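PDB 3OOX: putative 2OG-Fe(II) oxygenase family protein from Caulobacter crescentus CB15, which probably acts as an iron(II)- and 2-oxoglutarate-dependent oxygenase that forms ethylene from 2-oxoglutarate and oxidatively cleaves L-arginine to guanidine. Local coordinates for residues F22-A28 / A148-Y152; F30-G34 / V228-G232; T163-S169 / F267-S273. All coordinates share one frame; numbering follows the deposited sequence.

Contact 1 of 3, residues F22-A28 / A148-Y152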
ATOM      1  N   PHE A  22       6.815   4.902  20.569  1.00 23.82           N
ATOM      2  CA  PHE A  22       6.162   4.450  19.350  1.00 24.28           C
ATOM      3  C   PHE A  22       6.826   5.076  18.122  1.00 24.50           C
ATOM      4  O   PHE A  22       7.236   4.371  17.198  1.00 24.27           O
ATOM      5  CB  PHE A  22       4.665   4.802  19.403  1.00 21.24           C
ATOM      6  CG  PHE A  22       3.857   4.297  18.216  1.00 20.08           C
ATOM      7  CD1 PHE A  22       3.692   2.926  17.992  1.00 23.82           C
ATOM      8  CD2 PHE A  22       3.235   5.190  17.361  1.00 21.01           C
ATOM      9  CE1 PHE A  22       2.944   2.476  16.940  1.00 26.00           C
ATOM     10  CE2 PHE A  22       2.494   4.728  16.302  1.00 22.88           C
ATOM     11  CZ  PHE A  22       2.352   3.363  16.103  1.00 23.51           C
ATOM     12  N   ALA A  23       6.924   6.397  18.114  1.00 21.58           N
ATOM     13  CA  ALA A  23       7.521   7.129  17.003  1.00 24.18           C
ATOM     14  C   ALA A  23       8.994   6.760  16.802  1.00 24.26           C
ATOM     15  O   ALA A  23       9.422   6.523  15.679  1.00 22.27           O
ATOM     16  CB  ALA A  23       7.354   8.643  17.204  1.00 21.78           C
ATOM     17  N   GLN A  24       9.772   6.670  17.866  1.00 24.51           N
ATOM     18  CA  GLN A  24      11.177   6.231  17.722  1.00 24.23           C
ATOM     19  C   GLN A  24      11.320   4.821  17.135  1.00 23.92           C
ATOM     20  O   GLN A  24      12.114   4.613  16.218  1.00 25.14           O
ATOM     21  CB  GLN A  24      11.913   6.281  19.064  1.00 25.38           C
ATOM     22  CG  GLN A  24      13.379   5.794  19.016  1.00 29.96           C
ATOM     23  CD  GLN A  24      14.258   6.526  17.994  1.00 31.74           C
ATOM     24  OE1 GLN A  24      14.128   7.737  17.776  1.00 35.99           O
ATOM     25  NE2 GLN A  24      15.174   5.780  17.371  1.00 29.78           N
ATOM     26  N   GLU A  25      10.598   3.847  17.686  1.00 23.14           N
ATOM     27  CA  GLU A  25      10.728   2.449  17.219  1.00 23.19           C
ATOM     28  C   GLU A  25      10.203   2.260  15.798  1.00 23.53           C
ATOM     29  O   GLU A  25      10.871   1.633  14.958  1.00 24.47           O
ATOM     30  CB  GLU A  25      10.034   1.492  18.169  1.00 21.94           C
ATOM     31  CG  GLU A  25      10.671   1.430  19.537  1.00 27.65           C
ATOM     32  CD  GLU A  25      10.078   0.365  20.413  1.00 30.08           C
ATOM     33  OE1 GLU A  25       9.244  -0.425  19.942  1.00 32.95           O
ATOM     34  OE2 GLU A  25      10.477   0.305  21.593  1.00 30.73           O
ATOM     35  N   LEU A  26       9.034   2.809  15.501  1.00 22.44           N
ATOM     36  CA  LEU A  26       8.559   2.739  14.117  1.00 20.17           C
ATOM     37  C   LEU A  26       9.484   3.483  13.151  1.00 21.54           C
ATOM     38  O   LEU A  26       9.796   2.983  12.070  1.00 21.76           O
ATOM     39  CB  LEU A  26       7.132   3.326  13.936  1.00 23.05           C
ATOM     40  CG  LEU A  26       5.864   2.493  14.109  1.00 33.09           C
ATOM     41  CD1 LEU A  26       4.667   3.356  13.672  1.00 30.92           C
ATOM     42  CD2 LEU A  26       5.819   1.122  13.390  1.00 24.19           C
ATOM     43  N   GLY A  27       9.860   4.700  13.504  1.00 21.72           N
ATOM     44  CA  GLY A  27      10.711   5.505  12.653  1.00 21.88           C
ATOM     45  C   GLY A  27      12.023   4.834  12.349  1.00 23.28           C
ATOM     46  O   GLY A  27      12.509   4.869  11.210  1.00 23.76           O
ATOM     47  N   ALA A  28      12.637   4.255  13.380  1.00 20.39           N
ATOM     48  CA  ALA A  28      13.942   3.645  13.216  1.00 22.63           C
ATOM     49  C   ALA A  28      13.829   2.486  12.225  1.00 24.01           C
ATOM     50  O   ALA A  28      14.755   2.224  11.445  1.00 23.55           O
ATOM     51  CB  ALA A  28      14.498   3.150  14.554  1.00 25.67           C
ATOM     52  N   ALA A 148       3.541   9.349  13.817  1.00 19.36           N
ATOM     53  CA  ALA A 148       4.755   8.792  14.352  1.00 18.32           C
ATOM     54  C   ALA A 148       5.941   9.164  13.462  1.00 20.16           C
ATOM     55  O   ALA A 148       7.002   9.574  13.950  1.00 20.34           O
ATOM     56  CB  ALA A 148       4.619   7.317  14.505  1.00 20.51           C
ATOM     57  N   ILE A 149       5.768   9.034  12.151  1.00 20.91           N
ATOM     58  CA  ILE A 149       6.818   9.424  11.202  1.00 19.34           C
ATOM     59  C   ILE A 149       7.196  10.913  11.348  1.00 19.62           C
ATOM     60  O   ILE A 149       8.381  11.265  11.378  1.00 19.84           O
ATOM     61  CB  ILE A 149       6.419   9.065   9.747  1.00 17.97           C
ATOM     62  CG1 ILE A 149       6.386   7.531   9.590  1.00 18.93           C
ATOM     63  CG2 ILE A 149       7.373   9.703   8.770  1.00 17.69           C
ATOM     64  CD1 ILE A 149       5.763   7.094   8.267  1.00 19.71           C
ATOM     65  N   ALA A 150       6.194  11.769  11.444  1.00 19.59           N
ATOM     66  CA  ALA A 150       6.408  13.223  11.658  1.00 20.44           C
ATOM     67  C   ALA A 150       7.235  13.505  12.927  1.00 21.70           C
ATOM     68  O   ALA A 150       8.250  14.204  12.879  1.00 22.75           O
ATOM     69  CB  ALA A 150       5.064  13.935  11.693  1.00 19.06           C
ATOM     70  N   THR A 151       6.850  12.877  14.031  1.00 20.62           N
ATOM     71  CA  THR A 151       7.592  13.045  15.285  1.00 22.25           C
ATOM     72  C   THR A 151       9.029  12.505  15.157  1.00 24.87           C
ATOM     73  O   THR A 151       9.985  13.118  15.638  1.00 24.61           O
ATOM     74  CB  THR A 151       6.805  12.396  16.426  1.00 21.26           C
ATOM     75  OG1 THR A 151       5.588  13.137  16.605  1.00 24.53           O
ATOM     76  CG2 THR A 151       7.608  12.365  17.717  1.00 24.40           C
ATOM     77  N   TYR A 152       9.201  11.374  14.481  1.00 21.30           N
ATOM     78  CA  TYR A 152      10.529  10.804  14.276  1.00 21.80           C
ATOM     79  C   TYR A 152      11.431  11.764  13.510  1.00 21.18           C
ATOM     80  O   TYR A 152      12.641  11.915  13.838  1.00 23.31           O
ATOM     81  CB  TYR A 152      10.426   9.467  13.546  1.00 21.79           C
ATOM     82  CG  TYR A 152      11.753   8.806  13.295  1.00 21.96           C
ATOM     83  CD1 TYR A 152      12.451   8.174  14.326  1.00 27.54           C
ATOM     84  CD2 TYR A 152      12.322   8.821  12.013  1.00 21.46           C
ATOM     85  CE1 TYR A 152      13.663   7.560  14.093  1.00 26.67           C
ATOM     86  CE2 TYR A 152      13.515   8.195  11.772  1.00 22.84           C
ATOM     87  CZ  TYR A 152      14.196   7.574  12.827  1.00 27.47           C
ATOM     88  OH  TYR A 152      15.407   6.960  12.603  1.00 29.30           O
TER
HETATM   89  O   HOH W   1      16.790   6.325  15.066  1.00 41.59           O

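Contact 2 of 3, residues F30-G34 / V228-G232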
ATOM      1  N   PHE A  30      11.549   2.155   9.723  1.00 20.60           N
ATOM      2  CA  PHE A  30      11.404   2.724   8.393  1.00 20.26           C
ATOM      3  C   PHE A  30      12.742   3.215   7.851  1.00 19.85           C
ATOM      4  O   PHE A  30      13.051   3.013   6.681  1.00 19.60           O
ATOM      5  CB  PHE A  30      10.431   3.891   8.427  1.00 19.22           C
ATOM      6  CG  PHE A  30       8.975   3.497   8.597  1.00 19.28           C
ATOM      7  CD1 PHE A  30       8.368   2.572   7.757  1.00 18.96           C
ATOM      8  CD2 PHE A  30       8.190   4.114   9.544  1.00 15.53           C
ATOM      9  CE1 PHE A  30       7.029   2.249   7.906  1.00 19.69           C
ATOM     10  CE2 PHE A  30       6.857   3.835   9.668  1.00 15.69           C
ATOM     11  CZ  PHE A  30       6.271   2.863   8.876  1.00 19.93           C
ATOM     12  N   GLU A  31      13.515   3.892   8.687  1.00 20.88           N
ATOM     13  CA  GLU A  31      14.777   4.453   8.225  1.00 21.96           C
ATOM     14  C   GLU A  31      15.770   3.342   7.827  1.00 21.98           C
ATOM     15  O   GLU A  31      16.529   3.499   6.863  1.00 23.27           O
ATOM     16  CB  GLU A  31      15.396   5.403   9.253  1.00 22.24           C
ATOM     17  CG  GLU A  31      16.594   6.141   8.670  1.00 24.67           C
ATOM     18  CD  GLU A  31      17.215   7.183   9.592  1.00 32.09           C
ATOM     19  OE1 GLU A  31      16.608   7.548  10.618  1.00 34.59           O
ATOM     20  OE2 GLU A  31      18.326   7.663   9.255  1.00 33.89           O
ATOM     21  N   ARG A  32      15.757   2.231   8.556  1.00 23.23           N
ATOM     22  CA  ARG A  32      16.690   1.122   8.312  1.00 22.95           C
ATOM     23  C   ARG A  32      16.289   0.298   7.084  1.00 24.10           C
ATOM     24  O   ARG A  32      17.141  -0.054   6.266  1.00 25.27           O
ATOM     25  CB  ARG A  32      16.762   0.225   9.558  1.00 25.27           C
ATOM     26  CG  ARG A  32      17.588  -1.059   9.434  1.00 27.18           C
ATOM     27  CD  ARG A  32      19.035  -0.835   9.152  1.00 33.79           C
ATOM     28  NE  ARG A  32      19.670  -2.140   8.936  1.00 32.84           N
ATOM     29  CZ  ARG A  32      19.714  -2.782   7.763  1.00 36.28           C
ATOM     30  NH1 ARG A  32      19.177  -2.249   6.647  1.00 31.21           N
ATOM     31  NH2 ARG A  32      20.288  -3.981   7.707  1.00 35.81           N
ATOM     32  N   TYR A  33      15.003  -0.024   6.991  1.00 22.20           N
ATOM     33  CA  TYR A  33      14.517  -1.054   6.059  1.00 21.24           C
ATOM     34  C   TYR A  33      13.517  -0.532   5.015  1.00 20.70           C
ATOM     35  O   TYR A  33      13.223  -1.251   4.059  1.00 22.48           O
ATOM     36  CB  TYR A  33      13.821  -2.182   6.812  1.00 22.91           C
ATOM     37  CG  TYR A  33      14.726  -2.993   7.719  1.00 25.68           C
ATOM     38  CD1 TYR A  33      15.739  -3.772   7.182  1.00 28.42           C
ATOM     39  CD2 TYR A  33      14.554  -2.987   9.108  1.00 27.24           C
ATOM     40  CE1 TYR A  33      16.587  -4.519   8.004  1.00 31.80           C
ATOM     41  CE2 TYR A  33      15.396  -3.741   9.936  1.00 32.86           C
ATOM     42  CZ  TYR A  33      16.397  -4.491   9.369  1.00 33.69           C
ATOM     43  OH  TYR A  33      17.239  -5.243  10.188  1.00 35.39           O
ATOM     44  N   GLY A  34      12.989   0.678   5.224  1.00 19.95           N
ATOM     45  CA  GLY A  34      11.868   1.194   4.451  1.00 18.97           C
ATOM     46  C   GLY A  34      10.526   0.580   4.822  1.00 19.20           C
ATOM     47  O   GLY A  34       9.519   0.884   4.195  1.00 17.94           O
ATOM     48  N   VAL A 228       1.810  -4.551   7.897  1.00 18.54           N
ATOM     49  CA  VAL A 228       3.159  -4.315   7.405  1.00 19.55           C
ATOM     50  C   VAL A 228       3.076  -2.997   6.616  1.00 20.38           C
ATOM     51  O   VAL A 228       2.231  -2.834   5.753  1.00 17.98           O
ATOM     52  CB  VAL A 228       3.648  -5.424   6.469  1.00 18.42           C
ATOM     53  CG1 VAL A 228       5.029  -5.048   5.896  1.00 18.33           C
ATOM     54  CG2 VAL A 228       3.711  -6.772   7.214  1.00 19.47           C
ATOM     55  N   ILE A 229       3.925  -2.049   6.963  1.00 18.60           N
ATOM     56  CA  ILE A 229       3.850  -0.719   6.381  1.00 16.89           C
ATOM     57  C   ILE A 229       5.164  -0.381   5.705  1.00 17.00           C
ATOM     58  O   ILE A 229       6.220  -0.661   6.255  1.00 16.97           O
ATOM     59  CB  ILE A 229       3.554   0.331   7.445  1.00 18.60           C
ATOM     60  CG1 ILE A 229       2.286  -0.070   8.219  1.00 20.24           C
ATOM     61  CG2 ILE A 229       3.384   1.737   6.781  1.00 17.07           C
ATOM     62  CD1 ILE A 229       2.219   0.447   9.624  1.00 21.93           C
ATOM     63  N   ASN A 230       5.097   0.207   4.517  1.00 15.14           N
ATOM     64  CA  ASN A 230       6.333   0.657   3.809  1.00 16.44           C
ATOM     65  C   ASN A 230       6.244   2.080   3.306  1.00 16.05           C
ATOM     66  O   ASN A 230       5.160   2.583   2.947  1.00 16.55           O
ATOM     67  CB  ASN A 230       6.753  -0.286   2.664  1.00 16.97           C
ATOM     68  CG  ASN A 230       5.744  -0.372   1.549  1.00 15.59           C
ATOM     69  OD1 ASN A 230       4.670  -0.953   1.732  1.00 18.72           O
ATOM     70  ND2 ASN A 230       6.071   0.208   0.373  1.00 17.75           N
ATOM     71  N   ILE A 231       7.413   2.712   3.274  1.00 16.04           N
ATOM     72  CA  ILE A 231       7.612   4.040   2.721  1.00 16.76           C
ATOM     73  C   ILE A 231       7.514   3.958   1.190  1.00 17.08           C
ATOM     74  O   ILE A 231       8.075   3.030   0.595  1.00 17.56           O
ATOM     75  CB  ILE A 231       9.032   4.556   3.070  1.00 16.76           C
ATOM     76  CG1 ILE A 231       9.250   4.517   4.599  1.00 18.32           C
ATOM     77  CG2 ILE A 231       9.301   5.965   2.432  1.00 17.26           C
ATOM     78  CD1 ILE A 231       8.331   5.429   5.399  1.00 19.64           C
ATOM     79  N   GLY A 232       6.843   4.927   0.550  1.00 15.48           N
ATOM     80  CA  GLY A 232       6.800   5.017  -0.897  1.00 16.01           C
ATOM     81  C   GLY A 232       7.605   6.199  -1.405  1.00 17.30           C
ATOM     82  O   GLY A 232       8.066   7.055  -0.615  1.00 16.06           O
TER
HETATM   83  O   HOH W   2       9.657   1.026   1.294  1.00 18.13           O

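Contact 3 of 3, residues T163-S169 / F267-S273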
ATOM      1  N   THR A 163      -1.464  17.297   4.329  1.00 18.21           N
ATOM      2  CA  THR A 163      -0.780  16.736   3.161  1.00 18.27           C
ATOM      3  C   THR A 163      -1.492  15.526   2.605  1.00 17.78           C
ATOM      4  O   THR A 163      -1.320  15.257   1.421  1.00 18.00           O
ATOM      5  CB  THR A 163       0.682  16.348   3.454  1.00 18.26           C
ATOM      6  OG1 THR A 163       0.735  15.093   4.128  1.00 16.73           O
ATOM      7  CG2 THR A 163       1.386  17.416   4.350  1.00 19.14           C
ATOM      8  N   VAL A 164      -2.296  14.843   3.410  1.00 16.63           N
ATOM      9  CA  VAL A 164      -2.958  13.616   2.973  1.00 16.31           C
ATOM     10  C   VAL A 164      -4.464  13.765   2.906  1.00 17.50           C
ATOM     11  O   VAL A 164      -5.176  12.843   2.548  1.00 16.90           O
ATOM     12  CB  VAL A 164      -2.591  12.403   3.854  1.00 17.87           C
ATOM     13  CG1 VAL A 164      -1.090  12.113   3.730  1.00 18.79           C
ATOM     14  CG2 VAL A 164      -3.030  12.593   5.325  1.00 18.84           C
ATOM     15  N   GLN A 165      -4.967  14.950   3.229  1.00 17.57           N
ATOM     16  CA  GLN A 165      -6.396  15.184   3.131  1.00 16.07           C
ATOM     17  C   GLN A 165      -6.868  15.038   1.676  1.00 16.51           C
ATOM     18  O   GLN A 165      -6.281  15.637   0.761  1.00 17.92           O
ATOM     19  CB  GLN A 165      -6.714  16.592   3.632  1.00 17.47           C
ATOM     20  CG  GLN A 165      -8.186  16.976   3.601  1.00 18.56           C
ATOM     21  CD  GLN A 165      -8.492  18.293   4.289  1.00 19.47           C
ATOM     22  OE1 GLN A 165      -8.284  18.438   5.471  1.00 20.88           O
ATOM     23  NE2 GLN A 165      -8.979  19.245   3.544  1.00 23.18           N
ATOM     24  N   ASP A 166      -7.942  14.282   1.489  1.00 17.98           N
ATOM     25  CA  ASP A 166      -8.448  13.971   0.157  1.00 18.32           C
ATOM     26  C   ASP A 166      -7.376  13.384  -0.764  1.00 16.73           C
ATOM     27  O   ASP A 166      -7.496  13.490  -1.987  1.00 17.16           O
ATOM     28  CB  ASP A 166      -9.149  15.183  -0.496  1.00 16.78           C
ATOM     29  CG  ASP A 166     -10.423  15.609   0.256  1.00 18.58           C
ATOM     30  OD1 ASP A 166     -10.967  14.754   0.942  1.00 22.51           O
ATOM     31  OD2 ASP A 166     -10.804  16.786   0.162  1.00 22.38           O
ATOM     32  N   GLY A 167      -6.425  12.676  -0.169  1.00 16.59           N
ATOM     33  CA  GLY A 167      -5.351  12.059  -0.938  1.00 17.00           C
ATOM     34  C   GLY A 167      -5.869  11.033  -1.936  1.00 16.19           C
ATOM     35  O   GLY A 167      -6.887  10.397  -1.698  1.00 16.20           O
ATOM     36  N   ASN A 168      -5.117  10.847  -3.018  1.00 15.85           N
ATOM     37  CA  ASN A 168      -5.515  10.009  -4.156  1.00 16.53           C
ATOM     38  C   ASN A 168      -5.189   8.551  -3.851  1.00 16.39           C
ATOM     39  O   ASN A 168      -4.524   7.864  -4.629  1.00 17.52           O
ATOM     40  CB  ASN A 168      -4.800  10.471  -5.410  1.00 18.08           C
ATOM     41  CG  ASN A 168      -5.475  10.021  -6.685  1.00 16.08           C
ATOM     42  OD1 ASN A 168      -6.484   9.294  -6.700  1.00 17.15           O
ATOM     43  ND2 ASN A 168      -4.892  10.476  -7.807  1.00 18.39           N
ATOM     44  N   SER A 169      -5.656   8.095  -2.699  1.00 15.86           N
ATOM     45  CA  SER A 169      -5.332   6.783  -2.171  1.00 14.20           C
ATOM     46  C   SER A 169      -6.181   5.697  -2.783  1.00 14.88           C
ATOM     47  O   SER A 169      -7.331   5.927  -3.189  1.00 15.92           O
ATOM     48  CB  SER A 169      -5.436   6.781  -0.635  1.00 15.79           C
ATOM     49  OG  SER A 169      -4.550   7.766  -0.097  1.00 17.37           O
ATOM     50  N   PHE A 267      -3.468  -1.054   1.029  1.00 15.32           N
ATOM     51  CA  PHE A 267      -3.958   0.311   0.913  1.00 14.79           C
ATOM     52  C   PHE A 267      -2.771   1.196   0.588  1.00 14.20           C
ATOM     53  O   PHE A 267      -1.832   1.300   1.406  1.00 15.33           O
ATOM     54  CB  PHE A 267      -4.630   0.748   2.210  1.00 14.48           C
ATOM     55  CG  PHE A 267      -5.189   2.144   2.147  1.00 15.73           C
ATOM     56  CD1 PHE A 267      -6.408   2.384   1.538  1.00 16.29           C
ATOM     57  CD2 PHE A 267      -4.476   3.209   2.631  1.00 16.20           C
ATOM     58  CE1 PHE A 267      -6.926   3.626   1.419  1.00 17.17           C
ATOM     59  CE2 PHE A 267      -5.014   4.488   2.509  1.00 15.18           C
ATOM     60  CZ  PHE A 267      -6.268   4.668   1.937  1.00 16.89           C
ATOM     61  N   PHE A 268      -2.818   1.829  -0.579  1.00 14.17           N
ATOM     62  CA  PHE A 268      -1.778   2.731  -1.074  1.00 14.22           C
ATOM     63  C   PHE A 268      -2.180   4.166  -0.738  1.00 13.75           C
ATOM     64  O   PHE A 268      -2.986   4.804  -1.467  1.00 16.61           O
ATOM     65  CB  PHE A 268      -1.595   2.531  -2.576  1.00 14.77           C
ATOM     66  CG  PHE A 268      -1.183   1.140  -2.955  1.00 14.12           C
ATOM     67  CD1 PHE A 268       0.152   0.773  -2.937  1.00 16.18           C
ATOM     68  CD2 PHE A 268      -2.120   0.188  -3.327  1.00 16.62           C
ATOM     69  CE1 PHE A 268       0.537  -0.496  -3.322  1.00 15.25           C
ATOM     70  CE2 PHE A 268      -1.726  -1.108  -3.651  1.00 17.68           C
ATOM     71  CZ  PHE A 268      -0.390  -1.441  -3.626  1.00 15.65           C
ATOM     72  N   LEU A 269      -1.581   4.673   0.356  1.00 14.76           N
ATOM     73  CA  LEU A 269      -1.884   5.995   0.840  1.00 14.43           C
ATOM     74  C   LEU A 269      -1.053   7.004   0.080  1.00 15.43           C
ATOM     75  O   LEU A 269       0.172   6.851  -0.042  1.00 15.64           O
ATOM     76  CB  LEU A 269      -1.622   6.101   2.343  1.00 14.52           C
ATOM     77  CG  LEU A 269      -2.244   7.261   3.110  1.00 16.87           C
ATOM     78  CD1 LEU A 269      -2.394   6.877   4.612  1.00 15.20           C
ATOM     79  CD2 LEU A 269      -1.449   8.557   2.934  1.00 17.25           C
ATOM     80  N   HIS A 270      -1.732   8.006  -0.493  1.00 14.84           N
ATOM     81  CA  HIS A 270      -1.123   9.057  -1.301  1.00 15.14           C
ATOM     82  C   HIS A 270      -1.382  10.420  -0.680  1.00 15.33           C
ATOM     83  O   HIS A 270      -2.383  10.632   0.022  1.00 15.72           O
ATOM     84  CB  HIS A 270      -1.799   9.139  -2.666  1.00 16.45           C
ATOM     85  CG  HIS A 270      -1.434   8.054  -3.635  1.00 17.72           C
ATOM     86  ND1 HIS A 270      -1.680   6.703  -3.441  1.00 18.16           N
ATOM     87  CD2 HIS A 270      -0.880   8.154  -4.871  1.00 20.76           C
ATOM     88  CE1 HIS A 270      -1.310   6.037  -4.528  1.00 17.70           C
ATOM     89  NE2 HIS A 270      -0.813   6.886  -5.397  1.00 23.20           N
ATOM     90  N   PHE A 271      -0.468  11.352  -0.968  1.00 14.72           N
ATOM     91  CA  PHE A 271      -0.692  12.740  -0.644  1.00 15.05           C
ATOM     92  C   PHE A 271      -1.888  13.286  -1.502  1.00 15.11           C
ATOM     93  O   PHE A 271      -2.258  12.775  -2.550  1.00 16.92           O
ATOM     94  CB  PHE A 271       0.536  13.591  -0.992  1.00 16.76           C
ATOM     95  CG  PHE A 271       1.722  13.388  -0.104  1.00 17.49           C
ATOM     96  CD1 PHE A 271       1.612  13.465   1.266  1.00 17.98           C
ATOM     97  CD2 PHE A 271       2.997  13.211  -0.643  1.00 19.02           C
ATOM     98  CE1 PHE A 271       2.705  13.293   2.090  1.00 16.65           C
ATOM     99  CE2 PHE A 271       4.109  13.101   0.193  1.00 17.89           C
ATOM    100  CZ  PHE A 271       3.959  13.104   1.563  1.00 16.94           C
ATOM    101  N   ALA A 272      -2.452  14.395  -1.032  1.00 15.08           N
ATOM    102  CA  ALA A 272      -3.314  15.242  -1.831  1.00 15.91           C
ATOM    103  C   ALA A 272      -2.649  15.631  -3.157  1.00 15.88           C
ATOM    104  O   ALA A 272      -1.466  15.980  -3.205  1.00 16.05           O
ATOM    105  CB  ALA A 272      -3.641  16.505  -1.028  1.00 16.94           C
ATOM    106  N   SER A 273      -3.426  15.575  -4.222  1.00 16.35           N
ATOM    107  CA  SER A 273      -2.945  15.835  -5.582  1.00 16.99           C
ATOM    108  C   SER A 273      -2.233  17.173  -5.744  1.00 18.46           C
ATOM    109  O   SER A 273      -1.217  17.268  -6.417  1.00 17.72           O
ATOM    110  CB  SER A 273      -4.104  15.803  -6.555  1.00 19.36           C
ATOM    111  OG  SER A 273      -4.618  14.510  -6.629  1.00 18.67           O
TER
HETATM  112  O   HOH W   3      -5.603  13.708  -3.974  1.00 17.62           O
HETATM  113  O   HOH W   4      -2.769  12.569  -7.329  1.00 22.00           O

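Contact 1 of 3, residues F22-A28 / A148-Y152
Tyr152, in the last turn of helix 127-152, lays its ring over Gly27 as a single knob in a hole on helix 19-33, where two helices of this jelly-roll oxygenase meet. The helices cross at a right angle with axes 8.0 Å apart, a close approach made possible by the small residues at the crossing. On the buried side, Ala23 CB rests 3.4 Å from Ala148 O and also touches the methyl CG2 of Thr151. Ala148 CB in turn is enclosed by hydrocarbon: Phe22 CE2, on the CD2-CE2 border of its ring, meets Ala148 CB at 3.8 Å, and the CD1 branch of Leu26 closes in beside it. Behind them, Phe22 and Leu26 reach Val10 of strand 10-11 and the strand 35-39, which ties the crossing to the sheet.

The hole for the tyrosine is formed by Ala23, Gln24, Gly27 and Ala28. With CG anti to the backbone N (chi1 -180°), the ring swings across helix 19-33, and the Tyr152 ring centroid lies 3.5 Å from Gly27 CA, only 12° off the ring normal, a CH-pi contact. Gly27 O and Ala28 N lie over the same face, so the ring packs flat on the helix backbone.

Toward solvent the fit slackens. Tyr152 OH probably bonds Glu31 OE1, though the approach is unusually short. The bent chain of exposed Gln24 brings its amide to the ring edge at an oblique tilt, planes 50° apart. One water, in the ring plane, links Gln24 NE2 and Tyr152 OH, accepting from Gln24 NE2 at 2.9 Å and donating to Tyr152 OH at 2.9 Å.

Contact 2 of 3, residues F30-G34 / V228-G232
At the point where helix 19-33 gives way to strand 35-39 of the jelly-roll's main sheet, Gly34 docks against Ile231 on the antiparallel neighbour strand 227-231. Gly34 ends the helix: its N still bonds back to Phe30 O, but its phi is positive (75°), and its carbonyl is delivered to the strand. There Ile231 N donates to Gly34 O at 2.9 Å, nearly straight (164°), continuing the backbone pairing that Ile229 makes with Ala36. The same oxygen, Gly34 O, is approached by Asn230 CA at 3.2 Å in a CA-H...O contact, and a water lies 2.9 Å from Gly34 O.

Phe30, one turn earlier, fills the space between helix and strand. Its CG stands anti to the carbonyl carbon (chi1 -73°), which turns the ring toward Ile231 and Ile229. The methyl CD1 of Ile231 sits over one face, 4.1 Å from the centroid of the Phe30 ring, making a CH-pi contact. Ile229 comes from another quarter: its carbonyl meets the ring edge, while Ile229 CG2 touches Phe30 CZ at 3.7 Å. Val145 and Ile149 of helix 127-152 pack on the same ring, which thus lies in the buried core where helix 19-33, helix 127-152 and strand 227-231 meet. Asn230 CB points away from segment 30-34, and its ND2 bonds Asp193 OD2. Closest to the ring's rim is Ile229 O, 3.4 Å from Phe30 CE1.

Contact 3 of 3, residues T163-S169 / F267-S273
Ser169 OG accepts the backbone N-H of His270 at 2.9 Å, an almost linear bond (170°) that fastens the loop residue just before strand 170-176 to the chain leaving strand 262-269. At the other end, Ala272 N donates to Thr163 O at 2.8 Å, and between them Asn168 N reaches Phe271 O in a weak, long bond. Serine's OG lies anti to its carbonyl carbon (chi1 -58°), directed at the opposite backbone; Ser169 CB approaches Phe267 CZ obliquely at 3.4 Å.

The imidazole of His270 is fixed by one bond: His270 ND1 donates to Phe268 O at 3.0 Å, in the ring plane, though it stands above the plane of that carbonyl. Asn168 O lies over one ring face, 3.3 Å from His270 CG. Water bridges the polar rim, linking Asp166 O to Ser273 N, and a second water joins Asn168 ND2 to Ser273 OG, which also bonds His114.

Further out, the type II turn from Val164 to Gly167 brings Gly167 CA 3.4 Å from His270 O in a CA-H...O contact. Val164 CG1 packs on Leu269 CD2 (3.7 Å), the two side chains crossing at about a right angle, and also meets Phe271 CD1. Thr163 lies alongside the same phenylalanine, pointing the same way, with its hydroxyl bonded to Phe160 O. Helix 298-309 flanks Asn168, His270 and Phe271. A turn and the loop ahead of strand 170-176 thus pack on the end of strand 262-269 and the loop after it, where these antiparallel neighbours start and finish in the main sheet of the jelly roll (double-stranded beta-helix).

In the fold
Contacts 1 and 2 share helix 19-33 and form one continuous packing unit, centres 11 Å apart: Ile149 CD1 of contact 1 lies 3.7 Å from Phe30 CE2 of contact 2. Contact 3 stands apart, its centre about 17 Å from that of contact 2 and about 20 Å from that of contact 1, nearest atoms about 7 and 9 Å away. Contacts 2 and 3 nonetheless meet the same eight-stranded sheet, through strands 227-231 and 262-269, which are separated only by strand 197-201. Helix 127-152 packs on both, through Val145 and Ile149 at contact 2 and Asp139 and Leu146 at contact 3. The jelly roll in this family houses the iron and 2-oxoglutarate.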